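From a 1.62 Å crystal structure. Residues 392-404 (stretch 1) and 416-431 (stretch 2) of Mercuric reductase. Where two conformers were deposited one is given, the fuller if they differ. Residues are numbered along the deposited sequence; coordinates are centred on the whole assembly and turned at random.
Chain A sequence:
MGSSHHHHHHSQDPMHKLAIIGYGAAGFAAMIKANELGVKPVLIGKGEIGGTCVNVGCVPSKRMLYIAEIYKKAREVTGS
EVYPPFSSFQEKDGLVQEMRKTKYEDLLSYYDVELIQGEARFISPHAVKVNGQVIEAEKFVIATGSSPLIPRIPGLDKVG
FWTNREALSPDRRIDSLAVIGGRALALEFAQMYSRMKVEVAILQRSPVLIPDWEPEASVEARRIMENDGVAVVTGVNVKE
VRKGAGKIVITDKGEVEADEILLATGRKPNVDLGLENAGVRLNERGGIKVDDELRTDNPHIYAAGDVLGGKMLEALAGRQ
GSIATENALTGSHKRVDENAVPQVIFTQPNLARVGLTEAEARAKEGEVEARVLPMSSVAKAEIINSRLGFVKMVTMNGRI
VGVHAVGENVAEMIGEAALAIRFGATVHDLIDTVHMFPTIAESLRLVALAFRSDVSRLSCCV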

# COMPACT_ATOMS: atom_id res chain seq x y z
N LYS A 392 2.60 -7.47 -13.12
CA LYS A 392 2.56 -8.77 -13.82
C LYS A 392 2.05 -9.82 -12.86
O LYS A 392 2.50 -9.90 -11.71
CB LYS A 392 3.93 -9.17 -14.27
CG LYS A 392 4.02 -10.42 -15.11
CD LYS A 392 5.46 -10.51 -15.69
CE LYS A 392 5.53 -11.57 -16.72
NZ LYS A 392 6.91 -11.62 -17.32
N MET A 393 1.13 -10.63 -13.32
CA MET A 393 0.48 -11.68 -12.52
C MET A 393 0.63 -13.01 -13.21
O MET A 393 0.47 -13.05 -14.46
CB MET A 393 -0.97 -11.32 -12.22
CG MET A 393 -1.77 -12.31 -11.33
SD MET A 393 -3.40 -11.74 -10.93
CE MET A 393 -3.00 -10.58 -9.63
N VAL A 394 1.00 -14.03 -12.47
CA VAL A 394 1.22 -15.35 -13.01
C VAL A 394 0.33 -16.36 -12.31
O VAL A 394 0.24 -16.34 -11.08
CB VAL A 394 2.67 -15.79 -12.81
CG1 VAL A 394 2.94 -17.16 -13.39
CG2 VAL A 394 3.70 -14.77 -13.29
N THR A 395 -0.40 -17.19 -13.08
CA THR A 395 -1.30 -18.19 -12.42
C THR A 395 -0.85 -19.57 -12.86
O THR A 395 -0.29 -19.74 -13.93
CB THR A 395 -2.80 -18.04 -12.74
OG1 THR A 395 -2.99 -18.25 -14.19
CG2 THR A 395 -3.33 -16.65 -12.36
N MET A 396 -1.07 -20.58 -12.00
CA MET A 396 -0.71 -21.99 -12.33
C MET A 396 -1.96 -22.75 -11.90
O MET A 396 -2.40 -22.67 -10.75
CB MET A 396 0.54 -22.37 -11.57
CG MET A 396 0.66 -23.87 -11.23
SD MET A 396 1.18 -24.52 -12.80
CE MET A 396 2.94 -24.28 -12.37
N ASN A 397 -2.58 -23.44 -12.86
CA ASN A 397 -3.84 -24.14 -12.63
C ASN A 397 -4.93 -23.29 -12.04
O ASN A 397 -5.73 -23.72 -11.19
CB ASN A 397 -3.53 -25.43 -11.84
CG ASN A 397 -2.85 -26.40 -12.73
OD1 ASN A 397 -3.15 -26.38 -13.91
ND2 ASN A 397 -1.82 -27.12 -12.24
N GLY A 398 -4.95 -22.04 -12.45
CA GLY A 398 -5.93 -21.08 -12.11
C GLY A 398 -5.69 -20.39 -10.75
O GLY A 398 -6.45 -19.56 -10.41
N ARG A 399 -4.62 -20.74 -10.10
CA ARG A 399 -4.28 -20.04 -8.77
C ARG A 399 -3.16 -19.06 -9.01
O ARG A 399 -2.17 -19.33 -9.71
CB ARG A 399 -3.93 -21.01 -7.70
CG ARG A 399 -4.99 -22.09 -7.49
CD ARG A 399 -4.64 -22.91 -6.26
NE ARG A 399 -5.60 -24.02 -6.08
CZ ARG A 399 -5.63 -25.10 -6.79
NH1 ARG A 399 -4.69 -25.35 -7.73
NH2 ARG A 399 -6.52 -26.05 -6.50
N ILE A 400 -3.27 -17.91 -8.36
CA ILE A 400 -2.17 -16.89 -8.44
C ILE A 400 -0.97 -17.42 -7.72
O ILE A 400 -1.05 -17.84 -6.50
CB ILE A 400 -2.64 -15.61 -7.85
CG1 ILE A 400 -3.84 -15.02 -8.61
CG2 ILE A 400 -1.48 -14.57 -7.82
CD1 ILE A 400 -4.71 -14.01 -7.93
N VAL A 401 0.13 -17.52 -8.41
CA VAL A 401 1.37 -17.91 -7.91
C VAL A 401 2.55 -16.95 -7.96
O VAL A 401 3.64 -17.25 -7.42
CB VAL A 401 1.83 -19.28 -8.45
CG1 VAL A 401 0.79 -20.37 -8.14
CG2 VAL A 401 2.17 -19.24 -9.93
N GLY A 402 2.39 -15.81 -8.63
CA GLY A 402 3.46 -14.83 -8.67
C GLY A 402 2.84 -13.51 -9.01
O GLY A 402 1.91 -13.38 -9.83
N VAL A 403 3.39 -12.46 -8.40
CA VAL A 403 3.05 -11.07 -8.73
C VAL A 403 4.33 -10.27 -8.68
O VAL A 403 5.12 -10.39 -7.71
CB VAL A 403 1.99 -10.47 -7.77
CG1 VAL A 403 1.79 -9.00 -8.00
CG2 VAL A 403 0.70 -11.25 -7.75
N HIS A 404 4.56 -9.43 -9.71
CA HIS A 404 5.74 -8.64 -9.87
C HIS A 404 5.27 -7.30 -10.27
O HIS A 404 4.47 -7.14 -11.15
CB HIS A 404 6.65 -9.26 -10.95
CG HIS A 404 6.90 -10.71 -10.70
ND1 HIS A 404 8.03 -11.18 -10.07
CD2 HIS A 404 6.12 -11.80 -10.90
CE1 HIS A 404 7.91 -12.47 -9.87
NE2 HIS A 404 6.71 -12.85 -10.29
N GLU A 416 -0.77 -7.75 0.01
CA GLU A 416 -2.02 -8.31 -0.54
C GLU A 416 -1.75 -9.45 -1.48
O GLU A 416 -2.44 -10.51 -1.41
CB GLU A 416 -2.86 -7.23 -1.19
CG GLU A 416 -4.15 -7.70 -1.77
CD GLU A 416 -5.05 -6.68 -2.46
OE1 GLU A 416 -4.87 -5.43 -2.29
OE2 GLU A 416 -5.90 -7.13 -3.32
N ALA A 417 -0.75 -9.30 -2.34
CA ALA A 417 -0.38 -10.38 -3.25
C ALA A 417 0.14 -11.61 -2.53
O ALA A 417 -0.26 -12.72 -2.90
CB ALA A 417 0.64 -9.89 -4.29
N ALA A 418 0.99 -11.39 -1.50
CA ALA A 418 1.42 -12.52 -0.70
C ALA A 418 0.29 -13.30 -0.05
O ALA A 418 0.26 -14.52 -0.08
CB ALA A 418 2.40 -12.05 0.32
N LEU A 419 -0.69 -12.58 0.47
CA LEU A 419 -1.81 -13.22 1.14
C LEU A 419 -2.62 -13.97 0.11
O LEU A 419 -3.05 -15.13 0.36
CB LEU A 419 -2.62 -12.16 1.86
CG LEU A 419 -3.71 -12.66 2.79
CD1 LEU A 419 -3.12 -13.39 3.96
CD2 LEU A 419 -4.62 -11.51 3.28
N ALA A 420 -2.85 -13.35 -1.06
CA ALA A 420 -3.59 -14.02 -2.16
C ALA A 420 -2.89 -15.32 -2.50
O ALA A 420 -3.55 -16.39 -2.66
CB ALA A 420 -3.66 -13.13 -3.36
N ILE A 421 -1.59 -15.34 -2.62
CA ILE A 421 -0.83 -16.54 -2.97
C ILE A 421 -0.95 -17.59 -1.88
O ILE A 421 -1.26 -18.77 -2.18
CB ILE A 421 0.67 -16.26 -3.25
CG1 ILE A 421 0.83 -15.44 -4.57
CG2 ILE A 421 1.47 -17.56 -3.38
CD1 ILE A 421 2.15 -14.80 -4.84
N ARG A 422 -0.81 -17.19 -0.61
CA ARG A 422 -1.01 -18.17 0.50
C ARG A 422 -2.38 -18.79 0.48
O ARG A 422 -2.57 -20.01 0.78
CB ARG A 422 -0.76 -17.50 1.84
CG ARG A 422 0.71 -17.16 1.95
CD ARG A 422 1.13 -16.85 3.37
NE ARG A 422 1.11 -18.09 4.16
CZ ARG A 422 0.26 -18.44 5.12
NH1 ARG A 422 -0.80 -17.74 5.47
NH2 ARG A 422 0.44 -19.63 5.67
N PHE A 423 -3.42 -18.09 0.15
CA PHE A 423 -4.78 -18.59 0.13
C PHE A 423 -5.10 -19.36 -1.15
O PHE A 423 -6.22 -19.85 -1.30
CB PHE A 423 -5.76 -17.46 0.39
CG PHE A 423 -6.01 -17.23 1.92
CD1 PHE A 423 -6.99 -17.99 2.58
CD2 PHE A 423 -5.20 -16.49 2.68
CE1 PHE A 423 -7.21 -17.83 3.94
CE2 PHE A 423 -5.47 -16.27 4.03
CZ PHE A 423 -6.43 -16.99 4.66
N GLY A 424 -4.18 -19.38 -2.12
CA GLY A 424 -4.49 -19.99 -3.43
C GLY A 424 -5.59 -19.26 -4.16
O GLY A 424 -6.40 -19.87 -4.86
N ALA A 425 -5.66 -17.92 -4.06
CA ALA A 425 -6.69 -17.16 -4.65
C ALA A 425 -6.66 -17.31 -6.19
O ALA A 425 -5.58 -17.43 -6.78
CB ALA A 425 -6.62 -15.67 -4.34
N THR A 426 -7.84 -17.28 -6.78
CA THR A 426 -7.91 -17.30 -8.22
C THR A 426 -8.03 -15.85 -8.66
O THR A 426 -8.42 -14.88 -7.91
CB THR A 426 -9.12 -18.12 -8.68
OG1 THR A 426 -10.31 -17.45 -8.25
CG2 THR A 426 -9.08 -19.50 -8.09
N VAL A 427 -7.95 -15.62 -9.98
CA VAL A 427 -8.30 -14.32 -10.50
C VAL A 427 -9.75 -13.90 -10.18
O VAL A 427 -10.01 -12.77 -9.86
CB VAL A 427 -7.92 -14.06 -12.00
CG1 VAL A 427 -6.46 -14.40 -12.29
CG2 VAL A 427 -8.88 -14.79 -12.86
N HIS A 428 -10.71 -14.85 -10.18
CA HIS A 428 -12.09 -14.42 -9.82
C HIS A 428 -12.19 -13.99 -8.45
O HIS A 428 -12.96 -13.13 -8.17
CB HIS A 428 -13.04 -15.62 -10.04
CG HIS A 428 -13.20 -15.94 -11.50
ND1 HIS A 428 -12.48 -16.94 -12.13
CD2 HIS A 428 -13.93 -15.33 -12.47
CE1 HIS A 428 -12.80 -16.96 -13.42
NE2 HIS A 428 -13.68 -16.01 -13.64
N ASP A 429 -11.39 -14.54 -7.56
CA ASP A 429 -11.36 -14.11 -6.14
C ASP A 429 -10.95 -12.64 -6.05
O ASP A 429 -11.54 -11.87 -5.31
CB ASP A 429 -10.42 -14.91 -5.24
CG ASP A 429 -10.85 -16.39 -5.03
OD1 ASP A 429 -12.10 -16.58 -4.93
OD2 ASP A 429 -9.95 -17.26 -4.83
N LEU A 430 -9.98 -12.27 -6.81
CA LEU A 430 -9.59 -10.86 -6.83
C LEU A 430 -10.64 -9.99 -7.48
O LEU A 430 -10.93 -8.88 -7.03
CB LEU A 430 -8.25 -10.69 -7.50
CG LEU A 430 -7.01 -10.76 -6.67
CD1 LEU A 430 -6.99 -9.65 -5.62
CD2 LEU A 430 -6.92 -12.08 -5.94
N ILE A 431 -11.18 -10.41 -8.62
CA ILE A 431 -12.25 -9.68 -9.24
C ILE A 431 -13.43 -9.41 -8.32
O ILE A 431 -14.02 -8.30 -8.36
CB ILE A 431 -12.64 -10.38 -10.56
CG1 ILE A 431 -11.41 -10.33 -11.46
CG2 ILE A 431 -13.83 -9.68 -11.22
CD1 ILE A 431 -11.51 -11.23 -12.65
O HOH W 1 -7.56 -17.75 -11.95
O HOH W 2 -7.40 -22.38 -4.57
O HOH W 3 -1.27 -19.91 -4.87

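How a β-hairpin docks against a helix and the turn that follows it is well illustrated in mercuric reductase, where one isoleucine acts as the principal bump. Strands 392-396 and 399-404 are joined by a type I' turn from Met396 to Arg399, and the second strand runs at 144° to helix 416-422, their axes approaching to 7.5 Å.

Ile400 points toward the second stretch and has the largest area covered there. Its hollow is lined by residues from both helices and the link between them: CD1 of Ile400 lies 3.5 Å from CD2 of Leu430 and 4.4 Å from CB of Ala425, while its CG2 lies 4.1 Å from CG1 of Ile421. The backbone joins at the same place: Ile400 N donates a nearly linear hydrogen bond to Ala425 O (2.8 Å, 178°), the one direct hydrogen bond across the contact.

Ile421 answers with a bump of its own. Its CB leaves sideways, but the side chain's end reaches the strand backbone, CD1 resting 3.8 Å from C of Val401 and 3.9 Å from N of Gly402, a stretch of backbone whose Val401 side chain points away. Farther along, the small Ala417 leaves room for Val403, whose CG2 meets Ala417 CB at 3.7 Å. Val427 packs against the first strand, its CG1 3.9 Å from CG2 of Thr395 and 4.3 Å from SD of Met393.

Gly424, the first residue to leave helical phi/psi, has positive phi in a Schellman motif and brings its bare CA close to Arg399; a β-carbon there would come within about 3.3 Å of Arg399 CD. Thr426 then caps the next helix, its OG1 accepting from Asp429 N at 3.2 Å.

Where polar atoms of touching residues lie too far apart to bond directly, single waters bridge them: Gly398 O to Val427 N, Arg399 NE to Gly424 O, and Ile400 O to Ile421 O.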